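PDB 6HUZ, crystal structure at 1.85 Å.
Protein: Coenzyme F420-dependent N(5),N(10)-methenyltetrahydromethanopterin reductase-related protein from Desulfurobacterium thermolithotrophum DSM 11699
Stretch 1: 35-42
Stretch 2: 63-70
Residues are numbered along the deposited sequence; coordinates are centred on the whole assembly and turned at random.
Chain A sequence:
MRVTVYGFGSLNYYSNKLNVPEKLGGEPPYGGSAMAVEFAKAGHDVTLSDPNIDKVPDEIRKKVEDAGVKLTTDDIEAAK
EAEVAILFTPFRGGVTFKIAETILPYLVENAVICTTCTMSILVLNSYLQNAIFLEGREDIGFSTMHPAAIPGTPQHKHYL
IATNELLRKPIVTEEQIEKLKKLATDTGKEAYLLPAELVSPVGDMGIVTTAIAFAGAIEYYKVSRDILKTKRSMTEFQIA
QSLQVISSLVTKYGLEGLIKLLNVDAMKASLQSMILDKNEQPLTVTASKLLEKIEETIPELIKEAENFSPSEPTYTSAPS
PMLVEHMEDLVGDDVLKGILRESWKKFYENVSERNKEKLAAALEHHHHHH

Stretch 1, residues 35-42: MAVEFAKA
Stretch 2 63-70: KVEDAGVK

Stretch 1 is helical from Met 35 onward, continuing a helix that begins earlier, and packs where stretch 2 leaves helical geometry at Gly 68. In stretch 1 phi/psi stay near -62/-44, and the ladder is regular: Phe 39 N to Met 35 O 3.0 Å, Ala 40 N to Ala 36 O 2.9 Å. Stretch 2 enters as helix, with backbone hydrogen bonds Ala 67 N to Val 64 O, 3.2 Å, and Gly 68 N to Glu 65 O, 2.9 Å. It turns at Gly 68 (phi/psi 108/0) in a Schellman motif and leaves extended through Val 69 (-72/131). At Gly 68 a CB would be jammed against the carbonyl O of Ala 67, so the backbone itself calls for glycine.

The register is marked by two close approaches, Val 37 CA to Ala 67 CA, 5.8 Å, and Ala 40 CA to Gly 68 CA, 5.6 Å, and advances in the same sense along both stretches. Three of these four residues are alanine or glycine. Ala 40 points its CB toward the turn, 3.4 Å from Ala 67 O, so a methyl rests against bare backbone.

A clear bump from stretch 2 is Val 69, chi1 174° (t). Val 69 CG2 settles into a shallow hollow on the helix, 3.5 Å from Ala 36 O, 3.8 Å from Ala 36 CB and 3.7 Å from Ala 40 CB.

Val 37, chi1 159° (t), returns the bump. Val 37 CG1 and CG2 both reach Ala 67 CB, at 4.0 and 4.1 Å; CG2 also lies 4.0 Å from Val 64 CG2, with Val 64 also t (165°).

No hydrogen bond crosses the contact; apolar packing holds its 284 Å² of buried surface. The rule is compact: alanines where the backbones come close, valines for filling, glycine for the turn.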

# COMPACT_ATOMS: atom_id res chain seq x y z
N MET A 35 11.40 30.55 4.35
CA MET A 35 12.58 29.88 3.83
C MET A 35 13.60 30.95 3.43
O MET A 35 14.76 30.86 3.79
CB MET A 35 12.23 29.03 2.60
CG MET A 35 11.50 27.74 2.95
SD MET A 35 11.09 26.80 1.48
CE MET A 35 12.68 26.42 0.87
N ALA A 36 13.16 31.93 2.67
CA ALA A 36 14.02 33.06 2.22
C ALA A 36 14.64 33.79 3.40
O ALA A 36 15.83 34.04 3.41
CB ALA A 36 13.19 34.04 1.40
N VAL A 37 13.83 34.16 4.39
CA VAL A 37 14.31 34.85 5.58
C VAL A 37 15.40 34.02 6.27
O VAL A 37 16.44 34.56 6.66
CB VAL A 37 13.13 35.17 6.54
CG1 VAL A 37 13.62 35.42 7.97
CG2 VAL A 37 12.35 36.39 6.02
N GLU A 38 15.18 32.70 6.41
CA GLU A 38 16.18 31.84 7.04
C GLU A 38 17.48 31.79 6.27
O GLU A 38 18.54 31.81 6.89
CB GLU A 38 15.62 30.40 7.22
CG GLU A 38 14.62 30.33 8.37
CD GLU A 38 13.77 29.08 8.45
OE1 GLU A 38 12.82 29.09 9.26
OE2 GLU A 38 14.03 28.10 7.71
N PHE A 39 17.42 31.68 4.93
CA PHE A 39 18.64 31.61 4.11
C PHE A 39 19.37 32.97 4.20
O PHE A 39 20.60 33.02 4.27
CB PHE A 39 18.29 31.24 2.63
CG PHE A 39 17.61 29.90 2.38
CD1 PHE A 39 18.04 28.75 3.01
CD2 PHE A 39 16.56 29.80 1.48
CE1 PHE A 39 17.42 27.52 2.77
CE2 PHE A 39 15.94 28.57 1.24
CZ PHE A 39 16.38 27.44 1.88
N ALA A 40 18.60 34.07 4.22
CA ALA A 40 19.15 35.42 4.32
C ALA A 40 19.82 35.59 5.69
O ALA A 40 20.91 36.16 5.78
CB ALA A 40 18.04 36.45 4.12
N LYS A 41 19.19 35.07 6.77
CA LYS A 41 19.78 35.18 8.11
C LYS A 41 21.10 34.41 8.19
O LYS A 41 22.02 34.86 8.86
CB LYS A 41 18.80 34.73 9.21
CG LYS A 41 17.77 35.79 9.56
CD LYS A 41 16.63 35.21 10.38
CE LYS A 41 15.90 36.27 11.17
NZ LYS A 41 14.43 36.02 11.23
N ALA A 42 21.19 33.26 7.49
CA ALA A 42 22.40 32.44 7.45
C ALA A 42 23.54 33.18 6.71
O ALA A 42 24.69 32.77 6.81
CB ALA A 42 22.12 31.10 6.79
N LYS A 63 9.41 43.10 7.43
CA LYS A 63 10.08 42.06 8.23
C LYS A 63 10.95 41.18 7.32
O LYS A 63 12.07 40.82 7.69
CB LYS A 63 9.01 41.24 8.97
CG LYS A 63 9.55 40.14 9.87
CD LYS A 63 8.43 39.34 10.53
CE LYS A 63 8.96 38.22 11.39
NZ LYS A 63 7.87 37.44 12.03
N VAL A 64 10.44 40.84 6.13
CA VAL A 64 11.16 40.01 5.16
C VAL A 64 12.37 40.79 4.62
O VAL A 64 13.48 40.25 4.62
CB VAL A 64 10.25 39.53 4.01
CG1 VAL A 64 11.09 38.99 2.85
CG2 VAL A 64 9.27 38.46 4.50
N GLU A 65 12.15 42.05 4.16
CA GLU A 65 13.23 42.88 3.62
C GLU A 65 14.32 43.15 4.66
O GLU A 65 15.51 43.14 4.32
CB GLU A 65 12.68 44.20 3.08
CG GLU A 65 11.94 44.02 1.76
CD GLU A 65 11.16 45.24 1.30
OE1 GLU A 65 10.80 45.30 0.10
OE2 GLU A 65 10.91 46.14 2.13
N ASP A 66 13.94 43.37 5.94
CA ASP A 66 14.90 43.62 7.02
C ASP A 66 15.90 42.48 7.21
O ASP A 66 17.02 42.73 7.67
CB ASP A 66 14.18 43.87 8.36
CG ASP A 66 13.51 45.21 8.50
OD1 ASP A 66 13.82 46.14 7.69
OD2 ASP A 66 12.67 45.36 9.41
N ALA A 67 15.50 41.24 6.88
CA ALA A 67 16.38 40.08 7.02
C ALA A 67 17.44 40.04 5.91
O ALA A 67 18.36 39.25 5.99
CB ALA A 67 15.56 38.79 7.02
N GLY A 68 17.29 40.88 4.89
CA GLY A 68 18.21 40.93 3.76
C GLY A 68 17.67 40.36 2.46
O GLY A 68 18.37 40.36 1.44
N VAL A 69 16.39 39.88 2.47
CA VAL A 69 15.76 39.30 1.28
C VAL A 69 15.41 40.38 0.27
O VAL A 69 14.78 41.37 0.61
CB VAL A 69 14.48 38.49 1.64
CG1 VAL A 69 13.74 38.03 0.38
CG2 VAL A 69 14.81 37.29 2.52
N LYS A 70 15.79 40.17 -0.99
CA LYS A 70 15.50 41.10 -2.06
C LYS A 70 14.16 40.69 -2.66
O LYS A 70 14.04 39.57 -3.17
CB LYS A 70 16.59 41.04 -3.14
CG LYS A 70 17.69 42.07 -2.93
CD LYS A 70 18.88 41.84 -3.87
CE LYS A 70 18.51 42.03 -5.33
NZ LYS A 70 19.71 42.19 -6.19